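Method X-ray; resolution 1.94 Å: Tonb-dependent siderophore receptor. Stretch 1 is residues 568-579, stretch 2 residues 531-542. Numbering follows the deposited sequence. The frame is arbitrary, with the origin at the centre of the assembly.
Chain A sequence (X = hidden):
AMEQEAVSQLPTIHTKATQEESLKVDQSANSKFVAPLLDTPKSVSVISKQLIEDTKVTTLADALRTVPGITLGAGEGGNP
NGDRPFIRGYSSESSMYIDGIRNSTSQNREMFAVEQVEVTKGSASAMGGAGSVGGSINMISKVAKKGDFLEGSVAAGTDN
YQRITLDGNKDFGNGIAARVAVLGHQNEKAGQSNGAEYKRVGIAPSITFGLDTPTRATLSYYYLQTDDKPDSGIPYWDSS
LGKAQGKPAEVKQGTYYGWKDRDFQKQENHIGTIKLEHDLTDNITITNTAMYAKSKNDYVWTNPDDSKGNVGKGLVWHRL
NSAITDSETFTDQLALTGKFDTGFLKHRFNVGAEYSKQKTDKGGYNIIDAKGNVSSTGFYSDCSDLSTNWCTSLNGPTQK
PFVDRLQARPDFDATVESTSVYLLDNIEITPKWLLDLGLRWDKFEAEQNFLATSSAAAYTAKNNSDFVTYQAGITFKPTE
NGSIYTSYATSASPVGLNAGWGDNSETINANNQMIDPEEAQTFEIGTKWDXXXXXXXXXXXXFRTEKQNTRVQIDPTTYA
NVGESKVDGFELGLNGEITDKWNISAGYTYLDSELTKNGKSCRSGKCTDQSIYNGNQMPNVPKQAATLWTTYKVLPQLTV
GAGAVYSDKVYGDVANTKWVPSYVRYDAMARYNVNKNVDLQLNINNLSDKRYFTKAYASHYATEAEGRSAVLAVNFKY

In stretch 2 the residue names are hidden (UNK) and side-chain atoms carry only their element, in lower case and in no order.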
# COMPACT_ATOMS: atom_id res chain seq x y z
N ASP A 568 -16.97 -10.23 7.27
CA ASP A 568 -17.24 -10.27 8.71
C ASP A 568 -15.98 -10.71 9.42
O ASP A 568 -15.43 -11.80 9.16
CB ASP A 568 -18.39 -11.27 9.01
CG ASP A 568 -19.74 -10.78 8.50
OD1 ASP A 568 -19.97 -9.56 8.53
OD2 ASP A 568 -20.56 -11.61 8.05
N GLY A 569 -15.48 -9.89 10.31
CA GLY A 569 -14.16 -10.15 10.83
C GLY A 569 -13.93 -9.78 12.27
O GLY A 569 -14.76 -9.13 12.92
N PHE A 570 -12.76 -10.20 12.71
CA PHE A 570 -12.26 -9.97 14.06
C PHE A 570 -10.79 -9.61 13.98
O PHE A 570 -10.01 -10.24 13.23
CB PHE A 570 -12.46 -11.23 14.89
CG PHE A 570 -11.76 -11.20 16.21
CD1 PHE A 570 -12.19 -10.35 17.21
CD2 PHE A 570 -10.72 -12.06 16.47
CE1 PHE A 570 -11.57 -10.35 18.45
CE2 PHE A 570 -10.07 -12.04 17.70
CZ PHE A 570 -10.50 -11.18 18.69
N GLU A 571 -10.38 -8.60 14.73
CA GLU A 571 -8.99 -8.20 14.76
C GLU A 571 -8.59 -8.03 16.23
O GLU A 571 -9.35 -7.51 17.04
CB GLU A 571 -8.75 -6.84 14.03
CG GLU A 571 -8.79 -6.91 12.51
CD GLU A 571 -9.09 -5.57 11.79
OE1 GLU A 571 -9.26 -4.51 12.45
OE2 GLU A 571 -9.20 -5.61 10.55
N LEU A 572 -7.36 -8.41 16.53
CA LEU A 572 -6.76 -8.25 17.85
C LEU A 572 -5.33 -7.73 17.67
O LEU A 572 -4.61 -8.17 16.77
CB LEU A 572 -6.75 -9.60 18.54
CG LEU A 572 -6.46 -9.80 20.02
CD1 LEU A 572 -7.61 -9.30 20.87
CD2 LEU A 572 -6.30 -11.31 20.22
N GLY A 573 -4.92 -6.78 18.51
CA GLY A 573 -3.59 -6.19 18.44
C GLY A 573 -3.02 -6.02 19.84
O GLY A 573 -3.76 -5.78 20.80
N LEU A 574 -1.71 -6.17 19.97
CA LEU A 574 -1.01 -5.98 21.26
C LEU A 574 0.34 -5.38 21.00
O LEU A 574 1.15 -5.97 20.28
CB LEU A 574 -0.86 -7.32 22.02
CG LEU A 574 -0.09 -7.24 23.35
CD1 LEU A 574 -0.85 -6.45 24.39
CD2 LEU A 574 0.23 -8.63 23.88
N ASN A 575 0.60 -4.19 21.55
CA ASN A 575 1.87 -3.51 21.38
C ASN A 575 2.41 -2.90 22.68
O ASN A 575 1.65 -2.34 23.47
CB ASN A 575 1.74 -2.37 20.36
CG ASN A 575 1.46 -2.88 18.95
OD1 ASN A 575 2.38 -3.13 18.17
ND2 ASN A 575 0.18 -3.07 18.63
N GLY A 576 3.73 -2.98 22.86
CA GLY A 576 4.41 -2.17 23.88
C GLY A 576 5.49 -2.96 24.63
O GLY A 576 6.06 -3.93 24.10
N GLU A 577 5.75 -2.54 25.86
CA GLU A 577 6.76 -3.16 26.71
C GLU A 577 6.12 -4.03 27.79
O GLU A 577 5.38 -3.53 28.63
CB GLU A 577 7.62 -2.08 27.38
CG GLU A 577 8.25 -1.11 26.39
CD GLU A 577 7.29 -0.04 25.92
OE1 GLU A 577 6.60 0.56 26.78
OE2 GLU A 577 7.23 0.20 24.70
N ILE A 578 6.38 -5.33 27.72
CA ILE A 578 5.90 -6.27 28.71
C ILE A 578 6.72 -6.13 30.00
O ILE A 578 6.17 -6.18 31.09
CB ILE A 578 6.01 -7.71 28.19
CG1 ILE A 578 5.25 -7.86 26.87
CG2 ILE A 578 5.43 -8.67 29.21
CD1 ILE A 578 5.62 -9.12 26.12
N THR A 579 8.04 -5.96 29.87
CA THR A 579 8.90 -5.57 30.99
C THR A 579 9.87 -4.55 30.45
O THR A 579 9.78 -4.16 29.28
CB THR A 579 9.72 -6.75 31.56
OG1 THR A 579 10.68 -7.20 30.59
CG2 THR A 579 8.83 -7.89 31.94
N UNK A 531 -2.52 -0.88 29.53
CA UNK A 531 -2.19 -1.72 30.69
C UNK A 531 -0.78 -1.46 31.15
O UNK A 531 0.04 -0.86 30.42
c UNK A 531 -3.78 -4.25 28.77
c UNK A 531 -5.96 -4.99 29.52
c UNK A 531 -3.49 -3.81 30.04
c UNK A 531 -4.43 -3.98 31.06
c UNK A 531 -5.02 -4.84 28.50
c UNK A 531 -2.17 -3.21 30.34
c UNK A 531 -5.66 -4.55 30.80
N UNK A 532 -0.47 -2.00 32.33
CA UNK A 532 0.90 -1.97 32.86
C UNK A 532 1.45 -0.60 32.90
O UNK A 532 2.50 -0.33 32.32
c UNK A 532 1.83 -4.73 33.64
c UNK A 532 3.10 -4.87 31.50
c UNK A 532 1.85 -4.32 32.17
c UNK A 532 1.85 -2.81 32.02
N UNK A 533 0.76 0.30 33.59
CA UNK A 533 1.22 1.67 33.70
C UNK A 533 1.46 2.29 32.34
O UNK A 533 2.43 3.02 32.13
c UNK A 533 2.51 1.74 34.54
o UNK A 533 3.17 0.98 36.69
c UNK A 533 2.25 1.47 36.01
o UNK A 533 1.12 1.75 36.48
N UNK A 534 0.55 2.00 31.42
CA UNK A 534 0.54 2.56 30.07
C UNK A 534 1.71 2.12 29.20
O UNK A 534 2.10 2.81 28.27
c UNK A 534 0.45 4.08 30.12
c UNK A 534 -0.85 4.56 30.72
o UNK A 534 -1.94 4.21 30.27
n UNK A 534 -0.75 5.35 31.77
N UNK A 535 2.24 0.93 29.48
CA UNK A 535 3.32 0.37 28.67
C UNK A 535 2.82 -0.59 27.58
O UNK A 535 3.55 -0.86 26.63
c UNK A 535 4.31 -0.37 29.56
c UNK A 535 5.29 0.53 30.24
n UNK A 535 6.87 1.94 30.81
c UNK A 535 6.28 1.31 29.75
n UNK A 535 5.31 0.71 31.61
c UNK A 535 6.27 1.56 31.93
N UNK A 536 1.61 -1.10 27.74
CA UNK A 536 1.01 -2.05 26.81
C UNK A 536 -0.34 -1.55 26.38
O UNK A 536 -1.05 -0.91 27.18
c UNK A 536 1.95 -4.42 27.45
c UNK A 536 0.81 -3.42 27.45
c UNK A 536 1.48 -5.69 28.15
c UNK A 536 2.42 -4.73 26.04
N UNK A 537 -0.68 -1.82 25.12
CA UNK A 537 -2.01 -1.53 24.61
C UNK A 537 -2.54 -2.76 23.90
O UNK A 537 -1.86 -3.40 23.08
n UNK A 537 -4.23 0.72 23.75
o UNK A 537 -3.65 -0.48 21.95
c UNK A 537 -2.00 -0.30 23.68
c UNK A 537 -3.37 -0.02 23.05
N UNK A 538 -3.77 -3.11 24.24
CA UNK A 538 -4.50 -4.20 23.61
C UNK A 538 -5.68 -3.61 22.86
O UNK A 538 -6.36 -2.70 23.37
c UNK A 538 -5.19 -7.26 23.44
c UNK A 538 -6.58 -6.91 25.48
c UNK A 538 -5.95 -6.25 24.27
c UNK A 538 -5.00 -5.14 24.70
N UNK A 539 -5.94 -4.12 21.66
CA UNK A 539 -7.14 -3.72 20.91
C UNK A 539 -7.86 -4.97 20.41
O UNK A 539 -7.25 -6.00 20.09
o UNK A 539 -6.03 -3.57 18.74
c UNK A 539 -6.10 -1.52 20.06
c UNK A 539 -6.83 -2.82 19.67
N UNK A 540 -9.18 -4.89 20.36
CA UNK A 540 -10.01 -5.94 19.79
C UNK A 540 -11.17 -5.28 19.07
O UNK A 540 -11.71 -4.28 19.54
c UNK A 540 -10.52 -6.86 20.87
N UNK A 541 -11.58 -5.87 17.94
CA UNK A 541 -12.69 -5.35 17.17
C UNK A 541 -13.37 -6.45 16.42
O UNK A 541 -12.71 -7.40 15.93
c UNK A 541 -12.19 -4.28 16.21
N UNK A 542 -14.69 -6.31 16.28
CA UNK A 542 -15.53 -7.20 15.52
C UNK A 542 -16.28 -6.29 14.58
O UNK A 542 -16.73 -5.22 14.98
c UNK A 542 -15.80 -8.96 17.30
c UNK A 542 -17.62 -8.63 15.63
c UNK A 542 -15.52 -10.24 16.57
c UNK A 542 -16.53 -7.95 16.44
O HOH W 1 -2.02 -2.26 20.19
O HOH W 2 -7.58 -4.73 17.07

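Position 531 carries one carbon and then a six-membered ring of carbons, with no oxygen on it. It stays out of contact with stretch 1. This is Phe531.

Position 532 has four carbons, forked at the second. One end carbon lies 3.4 Å from Ile578 O. A fork at the second carbon marks leucine, so this is Leu532, and the atom near Ile578 O is its CD1.

Position 533 has two carbons, the second carrying two oxygens. It touches nothing on stretch 1. The carboxylate makes it Asp533.

Position 534 has two carbons, the second carrying one oxygen and one nitrogen. It too is out of contact. The short amide is Asn534.

Position 535 has one carbon and a five-membered ring of three carbons and two nitrogens. A ring carbon lies 3.1 Å from Glu577 OE1, which sits at the ring edge. The ring is imidazole, so this is His535. Its ND1 donates a hydrogen bond to Leu532 O at 3.1 Å, within the type I' turn that runs from Leu532 to His535.

Position 536 has four carbons, forked at the second. One end carbon is 4.0 Å from Leu574 CD1 and 4.3 Å from Ile578 CG1. This is Leu536, and that carbon is CD2.

Position 537 has two carbons, the second carrying one oxygen and one nitrogen. This is Asn537. A water links the side chains: it donates to Asn537 OD1 at 3.0 Å and accepts from Asn575 ND2 at 2.8 Å.

Position 538 has four carbons, forked at the second. An end carbon lies 4.1 Å from Leu572 CD1. This is Leu538.

Position 539 has one carbon bearing one oxygen and one carbon. A hydroxyl and a methyl on CB give Thr539. Opposite is Gly573, where a CB would fall 2.9 Å from Thr539 OG1, a clash. The bare glycine leaves room for the hydroxyl.

Position 540 has a single carbon. It lies 3.8 Å from Leu572 CD1. This is Ala540.

Position 541 also has one carbon, on the same side of the sheet as the side chain of Glu571. This is Ala541.

Position 542 has four carbons, forked at the first, with one arm two carbons long. The end of that arm is 3.4 Å from Phe570 CD1. This is Ile542.

The contact is an antiparallel strand pair. Paired backbone hydrogen bonds join Glu571 to Ala541, Gly573 to Thr539 and Asn575 to Asn537. Past the corner at Gly576, Glu577 N donates to His535 O at 2.9 Å. A CB on Gly576 would fall 1.9 Å from that same His535 O, and the backbone angles there call for glycine in any case. One sheet face is apolar, with Phe570, Leu572 and Leu574 against Ile542, Ala540 and Leu538. The other carries Glu571 and Asn575 beside Ala541, Thr539 and Asn537. Backbone pairing sets the register, and side chains pack around it.

Stretch 2 531-542: FLDNHLNLTAAI
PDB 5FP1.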